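PDB 7CJ7: epimerase from Methylomonas sp. DH-1, which catalyses the manganese-dependent epimerization of ketoses at C3, working fastest on L-ribulose and also interconverting D-allulose and D-fructose. Local coordinates for residues 20-30 / 54-64. Numbering follows the deposited sequence.
Sequences WSAAGARKAIA and LTKDLLQEYNL. With MG (magnesium ion), chain E.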
ATOM      1  N   TRP A  20     -23.352  10.813  -3.824  1.00 20.10           N
ATOM      2  CA  TRP A  20     -24.442  10.981  -2.834  1.00 18.22           C
ATOM      3  C   TRP A  20     -25.524  11.892  -3.421  1.00 19.45           C
ATOM      4  O   TRP A  20     -25.932  12.842  -2.741  1.00 20.79           O
ATOM      5  CB  TRP A  20     -23.898  11.497  -1.499  1.00 17.71           C
ATOM      6  CG  TRP A  20     -24.817  11.168  -0.366  1.00 16.23           C
ATOM      7  CD1 TRP A  20     -25.709  11.999   0.238  1.00 16.15           C
ATOM      8  CD2 TRP A  20     -25.009   9.874   0.236  1.00 15.19           C
ATOM      9  NE1 TRP A  20     -26.424  11.323   1.186  1.00 14.89           N
ATOM     10  CE2 TRP A  20     -26.012  10.019   1.214  1.00 14.74           C
ATOM     11  CE3 TRP A  20     -24.439   8.612   0.037  1.00 15.34           C
ATOM     12  CZ2 TRP A  20     -26.436   8.955   2.008  1.00 14.37           C
ATOM     13  CZ3 TRP A  20     -24.861   7.560   0.820  1.00 15.07           C
ATOM     14  CH2 TRP A  20     -25.850   7.729   1.789  1.00 14.08           C
ATOM     15  N   SER A  21     -25.977  11.598  -4.641  1.00 22.18           N
ATOM     16  CA  SER A  21     -27.182  12.208  -5.259  1.00 22.53           C
ATOM     17  C   SER A  21     -28.424  11.708  -4.517  1.00 20.48           C
ATOM     18  O   SER A  21     -28.293  10.770  -3.718  1.00 17.97           O
ATOM     19  CB  SER A  21     -27.258  11.875  -6.722  1.00 24.18           C
ATOM     20  OG  SER A  21     -27.489  10.487  -6.899  1.00 21.28           O
ATOM     21  N   ALA A  22     -29.591  12.305  -4.769  1.00 20.92           N
ATOM     22  CA  ALA A  22     -30.877  11.824  -4.221  1.00 22.97           C
ATOM     23  C   ALA A  22     -30.979  10.316  -4.465  1.00 21.36           C
ATOM     24  O   ALA A  22     -31.340   9.584  -3.526  1.00 20.74           O
ATOM     25  CB  ALA A  22     -32.027  12.564  -4.851  1.00 23.38           C
ATOM     26  N   ALA A  23     -30.668   9.882  -5.688  1.00 20.72           N
ATOM     27  CA  ALA A  23     -30.785   8.481  -6.150  1.00 20.64           C
ATOM     28  C   ALA A  23     -29.717   7.619  -5.472  1.00 18.90           C
ATOM     29  O   ALA A  23     -30.066   6.510  -4.999  1.00 17.60           O
ATOM     30  CB  ALA A  23     -30.656   8.425  -7.651  1.00 21.69           C
ATOM     31  N   GLY A  24     -28.466   8.101  -5.454  1.00 16.60           N
ATOM     32  CA  GLY A  24     -27.323   7.399  -4.844  1.00 15.04           C
ATOM     33  C   GLY A  24     -27.586   7.154  -3.371  1.00 13.88           C
ATOM     34  O   GLY A  24     -27.333   6.031  -2.881  1.00 14.17           O
ATOM     35  N   ALA A  25     -28.111   8.165  -2.682  1.00 12.68           N
ATOM     36  CA  ALA A  25     -28.394   8.092  -1.231  1.00 13.12           C
ATOM     37  C   ALA A  25     -29.445   7.007  -0.977  1.00 12.42           C
ATOM     38  O   ALA A  25     -29.257   6.182  -0.063  1.00 11.84           O
ATOM     39  CB  ALA A  25     -28.840   9.433  -0.726  1.00 14.42           C
ATOM     40  N   ARG A  26     -30.517   6.986  -1.770  1.00 12.08           N
ATOM     41  CA  ARG A  26     -31.625   6.017  -1.572  1.00 11.98           C
ATOM     42  C   ARG A  26     -31.105   4.601  -1.839  1.00 11.98           C
ATOM     43  O   ARG A  26     -31.428   3.698  -1.055  1.00 11.78           O
ATOM     44  CB  ARG A  26     -32.830   6.335  -2.455  1.00 12.20           C
ATOM     45  CG  ARG A  26     -33.939   5.291  -2.349  1.00 12.67           C
ATOM     46  CD  ARG A  26     -35.185   5.633  -3.139  1.00 13.57           C
ATOM     47  NE  ARG A  26     -35.912   6.706  -2.500  1.00 15.80           N
ATOM     48  CZ  ARG A  26     -36.781   6.535  -1.509  1.00 15.10           C
ATOM     49  NH1 ARG A  26     -37.082   5.321  -1.078  1.00 14.35           N
ATOM     50  NH2 ARG A  26     -37.376   7.579  -0.976  1.00 16.48           N
ATOM     51  N   LYS A  27     -30.314   4.428  -2.899  1.00 12.56           N
ATOM     52  CA  LYS A  27     -29.743   3.118  -3.293  1.00 14.22           C
ATOM     53  C   LYS A  27     -28.885   2.602  -2.138  1.00 13.05           C
ATOM     54  O   LYS A  27     -29.060   1.429  -1.740  1.00 13.97           O
ATOM     55  CB  LYS A  27     -28.935   3.283  -4.581  1.00 16.89           C
ATOM     56  CG  LYS A  27     -28.415   2.007  -5.213  1.00 20.79           C
ATOM     57  CD  LYS A  27     -27.963   2.286  -6.628  1.00 26.29           C
ATOM     58  CE  LYS A  27     -27.492   1.069  -7.386  1.00 32.82           C
ATOM     59  NZ  LYS A  27     -26.128   0.669  -6.964  1.00 37.19           N
ATOM     60  N   ALA A  28     -28.018   3.461  -1.597  1.00 12.95           N
ATOM     61  CA  ALA A  28     -27.051   3.092  -0.540  1.00 12.16           C
ATOM     62  C   ALA A  28     -27.798   2.801   0.767  1.00 11.22           C
ATOM     63  O   ALA A  28     -27.485   1.799   1.425  1.00 11.94           O
ATOM     64  CB  ALA A  28     -26.023   4.183  -0.375  1.00 12.24           C
ATOM     65  N   ILE A  29     -28.753   3.650   1.134  1.00 11.11           N
ATOM     66  CA  ILE A  29     -29.483   3.521   2.428  1.00 11.42           C
ATOM     67  C   ILE A  29     -30.377   2.279   2.359  1.00 11.92           C
ATOM     68  O   ILE A  29     -30.331   1.467   3.298  1.00 12.40           O
ATOM     69  CB  ILE A  29     -30.220   4.826   2.775  1.00 11.50           C
ATOM     70  CG1 ILE A  29     -29.206   5.892   3.204  1.00 11.34           C
ATOM     71  CG2 ILE A  29     -31.287   4.592   3.836  1.00 11.51           C
ATOM     72  CD1 ILE A  29     -29.761   7.293   3.321  1.00 12.12           C
ATOM     73  N   ALA A  30     -31.094   2.084   1.256  1.00 11.99           N
ATOM     74  CA  ALA A  30     -31.941   0.888   1.046  1.00 12.43           C
ATOM     75  C   ALA A  30     -31.053  -0.365   1.073  1.00 12.69           C
ATOM     76  O   ALA A  30     -31.448  -1.365   1.702  1.00 13.85           O
ATOM     77  CB  ALA A  30     -32.723   1.017  -0.239  1.00 13.54           C
ATOM     78  N   LEU A  54     -33.000  15.624   2.728  1.00 13.47           N
ATOM     79  CA  LEU A  54     -33.425  14.444   1.934  1.00 13.55           C
ATOM     80  C   LEU A  54     -32.794  13.195   2.554  1.00 12.31           C
ATOM     81  O   LEU A  54     -33.509  12.196   2.743  1.00 13.22           O
ATOM     82  CB  LEU A  54     -32.982  14.644   0.484  1.00 16.76           C
ATOM     83  CG  LEU A  54     -33.425  13.574  -0.506  1.00 20.76           C
ATOM     84  CD1 LEU A  54     -33.491  14.151  -1.910  1.00 23.49           C
ATOM     85  CD2 LEU A  54     -32.496  12.380  -0.477  1.00 23.99           C
ATOM     86  N   THR A  55     -31.517  13.268   2.928  1.00 12.27           N
ATOM     87  CA  THR A  55     -30.783  12.123   3.527  1.00 12.26           C
ATOM     88  C   THR A  55     -31.443  11.774   4.862  1.00 11.33           C
ATOM     89  O   THR A  55     -31.650  10.580   5.121  1.00 10.92           O
ATOM     90  CB  THR A  55     -29.289  12.423   3.672  1.00 13.31           C
ATOM     91  OG1 THR A  55     -28.758  12.612   2.361  1.00 15.64           O
ATOM     92  CG2 THR A  55     -28.532  11.322   4.380  1.00 14.58           C
ATOM     93  N   LYS A  56     -31.734  12.776   5.689  1.00 11.06           N
ATOM     94  CA  LYS A  56     -32.427  12.575   6.986  1.00 12.88           C
ATOM     95  C   LYS A  56     -33.743  11.804   6.760  1.00 12.23           C
ATOM     96  O   LYS A  56     -33.978  10.819   7.469  1.00 12.09           O
ATOM     97  CB  LYS A  56     -32.610  13.937   7.659  1.00 15.22           C
ATOM     98  CG  LYS A  56     -33.390  13.907   8.955  1.00 19.75           C
ATOM     99  CD  LYS A  56     -33.134  12.684   9.773  1.00 24.90           C
ATOM    100  CE  LYS A  56     -32.004  12.839  10.764  1.00 31.07           C
ATOM    101  NZ  LYS A  56     -32.371  12.232  12.064  1.00 36.04           N
ATOM    102  N   ASP A  57     -34.560  12.216   5.789  1.00 11.78           N
ATOM    103  CA  ASP A  57     -35.849  11.550   5.461  1.00 13.41           C
ATOM    104  C   ASP A  57     -35.592  10.084   5.084  1.00 12.04           C
ATOM    105  O   ASP A  57     -36.382   9.213   5.508  1.00 13.11           O
ATOM    106  CB  ASP A  57     -36.583  12.275   4.333  1.00 14.81           C
ATOM    107  CG  ASP A  57     -37.167  13.619   4.723  1.00 17.75           C
ATOM    108  OD1 ASP A  57     -37.225  13.912   5.947  1.00 18.67           O
ATOM    109  OD2 ASP A  57     -37.589  14.357   3.796  1.00 19.43           O
ATOM    110  N   LEU A  58     -34.531   9.809   4.321  1.00 11.28           N
ATOM    111  CA  LEU A  58     -34.197   8.427   3.873  1.00 11.31           C
ATOM    112  C   LEU A  58     -33.803   7.590   5.089  1.00 10.88           C
ATOM    113  O   LEU A  58     -34.251   6.430   5.188  1.00 10.78           O
ATOM    114  CB  LEU A  58     -33.079   8.460   2.830  1.00 12.75           C
ATOM    115  CG  LEU A  58     -33.500   8.958   1.452  1.00 14.23           C
ATOM    116  CD1 LEU A  58     -32.284   9.212   0.573  1.00 15.14           C
ATOM    117  CD2 LEU A  58     -34.457   7.975   0.797  1.00 14.97           C
ATOM    118  N   LEU A  59     -32.974   8.140   5.979  1.00 10.46           N
ATOM    119  CA  LEU A  59     -32.551   7.411   7.201  1.00 10.29           C
ATOM    120  C   LEU A  59     -33.795   7.020   8.004  1.00 10.34           C
ATOM    121  O   LEU A  59     -33.852   5.887   8.476  1.00 10.99           O
ATOM    122  CB  LEU A  59     -31.583   8.272   8.018  1.00 10.43           C
ATOM    123  CG  LEU A  59     -30.228   8.501   7.353  1.00 11.48           C
ATOM    124  CD1 LEU A  59     -29.365   9.437   8.179  1.00 12.97           C
ATOM    125  CD2 LEU A  59     -29.509   7.176   7.128  1.00 12.59           C
ATOM    126  N   GLN A  60     -34.767   7.920   8.142  1.00 10.22           N
ATOM    127  CA  GLN A  60     -36.016   7.653   8.901  1.00 12.09           C
ATOM    128  C   GLN A  60     -36.833   6.574   8.171  1.00 12.44           C
ATOM    129  O   GLN A  60     -37.298   5.622   8.822  1.00 13.19           O
ATOM    130  CB  GLN A  60     -36.814   8.949   9.040  1.00 13.68           C
ATOM    131  CG  GLN A  60     -36.125   9.992   9.900  1.00 16.78           C
ATOM    132  CD  GLN A  60     -36.918  11.275   9.927  1.00 20.77           C
ATOM    133  OE1 GLN A  60     -36.987  12.005   8.941  1.00 26.55           O
ATOM    134  NE2 GLN A  60     -37.546  11.547  11.058  1.00 26.04           N
ATOM    135  N   GLU A  61     -36.965   6.721   6.855  1.00 12.39           N
ATOM    136  CA  GLU A  61     -37.744   5.820   5.963  1.00 12.02           C
ATOM    137  C   GLU A  61     -37.247   4.380   6.128  1.00 11.52           C
ATOM    138  O   GLU A  61     -38.090   3.481   6.206  1.00 12.22           O
ATOM    139  CB  GLU A  61     -37.639   6.323   4.520  1.00 12.31           C
ATOM    140  CG  GLU A  61     -38.408   5.496   3.519  1.00 13.30           C
ATOM    141  CD  GLU A  61     -38.393   6.029   2.095  1.00 14.83           C
ATOM    142  OE1 GLU A  61     -37.825   7.114   1.874  1.00 16.12           O
ATOM    143  OE2 GLU A  61     -38.972   5.365   1.208  1.00 16.68           O
ATOM    144  N   TYR A  62     -35.930   4.165   6.206  1.00 11.06           N
ATOM    145  CA  TYR A  62     -35.314   2.811   6.239  1.00 11.31           C
ATOM    146  C   TYR A  62     -34.827   2.449   7.647  1.00 11.82           C
ATOM    147  O   TYR A  62     -34.191   1.394   7.779  1.00 12.14           O
ATOM    148  CB  TYR A  62     -34.199   2.719   5.197  1.00 11.02           C
ATOM    149  CG  TYR A  62     -34.723   2.702   3.785  1.00 10.21           C
ATOM    150  CD1 TYR A  62     -35.145   1.521   3.195  1.00 10.77           C
ATOM    151  CD2 TYR A  62     -34.830   3.871   3.049  1.00  9.98           C
ATOM    152  CE1 TYR A  62     -35.658   1.506   1.908  1.00 10.20           C
ATOM    153  CE2 TYR A  62     -35.324   3.871   1.755  1.00  9.93           C
ATOM    154  CZ  TYR A  62     -35.736   2.683   1.179  1.00 10.26           C
ATOM    155  OH  TYR A  62     -36.225   2.678  -0.097  1.00 11.13           O
ATOM    156  N   ASN A  63     -35.130   3.277   8.651  1.00 11.66           N
ATOM    157  CA  ASN A  63     -34.764   3.057  10.074  1.00 13.16           C
ATOM    158  C   ASN A  63     -33.267   2.750  10.173  1.00 12.61           C
ATOM    159  O   ASN A  63     -32.885   1.715  10.752  1.00 13.16           O
ATOM    160  CB  ASN A  63     -35.548   1.922  10.727  1.00 14.42           C
ATOM    161  CG  ASN A  63     -35.350   1.867  12.224  1.00 18.60           C
ATOM    162  OD1 ASN A  63     -35.311   0.790  12.819  1.00 24.65           O
ATOM    163  ND2 ASN A  63     -35.198   3.022  12.844  1.00 19.67           N
ATOM    164  N   LEU A  64     -32.451   3.625   9.609  1.00 11.31           N
ATOM    165  CA  LEU A  64     -30.984   3.453   9.587  1.00 11.73           C
ATOM    166  C   LEU A  64     -30.334   4.641  10.294  1.00 11.64           C
ATOM    167  O   LEU A  64     -30.852   5.742  10.182  1.00 11.92           O
ATOM    168  CB  LEU A  64     -30.555   3.354   8.124  1.00 12.79           C
ATOM    169  CG  LEU A  64     -29.199   2.715   7.876  1.00 13.97           C
ATOM    170  CD1 LEU A  64     -29.182   1.269   8.341  1.00 13.27           C
ATOM    171  CD2 LEU A  64     -28.836   2.816   6.402  1.00 14.20           C
TER
HETATM  172 MG    MG E 303     -37.302  15.600   7.036  1.00 34.55          MG
HETATM  173  O   HOH W   1     -37.859  16.621   4.806  1.00 34.08           O
HETATM  174  O   HOH W   2     -37.165  14.533   8.691  1.00 35.49           O
HETATM  175  O   HOH W   3     -35.508  16.160   6.747  1.00 21.24           O
HETATM  176  O   HOH W   4     -37.963  17.361   8.145  1.00 39.08           O
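Ile29 and Leu58 form the close-packed middle of this helix pair. Ile29 CD1 lies 3.6 Å from Leu58 CB and also meets Leu59 CD2, while its CG2 branch, anti to the backbone N, turns to Tyr62 and Leu64. Leu58 is a knob in the hole made by Ala22, Ala25, Arg26 and Ile29; alanines suit this hole because their small side chains admit a leucine fork, with Leu58 CD1 3.7 Å from Ala25 CB. At the barrel-facing border, Trp20 NE1 donates in its ring plane to Thr55 OG1 (2.9 Å, 162°), a hydroxyl also bonded to Asp51 O, so the indole N-H is satisfied.

The solvent side is more exposed and carries the charged pair. There Arg26, long enough to span the helices, grips Glu61 end-on in a salt bridge: NH1 reaches OE2 at 3.0 Å and NH2 reaches OE1 at 2.9 Å, with guanidinium and carboxylate planes 62° apart, so the fork is twisted and not flat. Leu58 CD2 covers one guanidinium face. The Tyr62 ring receives Ala30 CA over its face, a CH-pi contact 4.0 Å from the centroid; an alanine here would probably open a gap beside Ile29 and Ala30. A Schellman motif with Asn63 at C-prime then ends helix 52-61.

Helix residues 22-30 and 54-61 run near-parallel, crossing at -24°. Their parent helices are consecutive outer helices, joined through strand 39-43, of a TIM barrel.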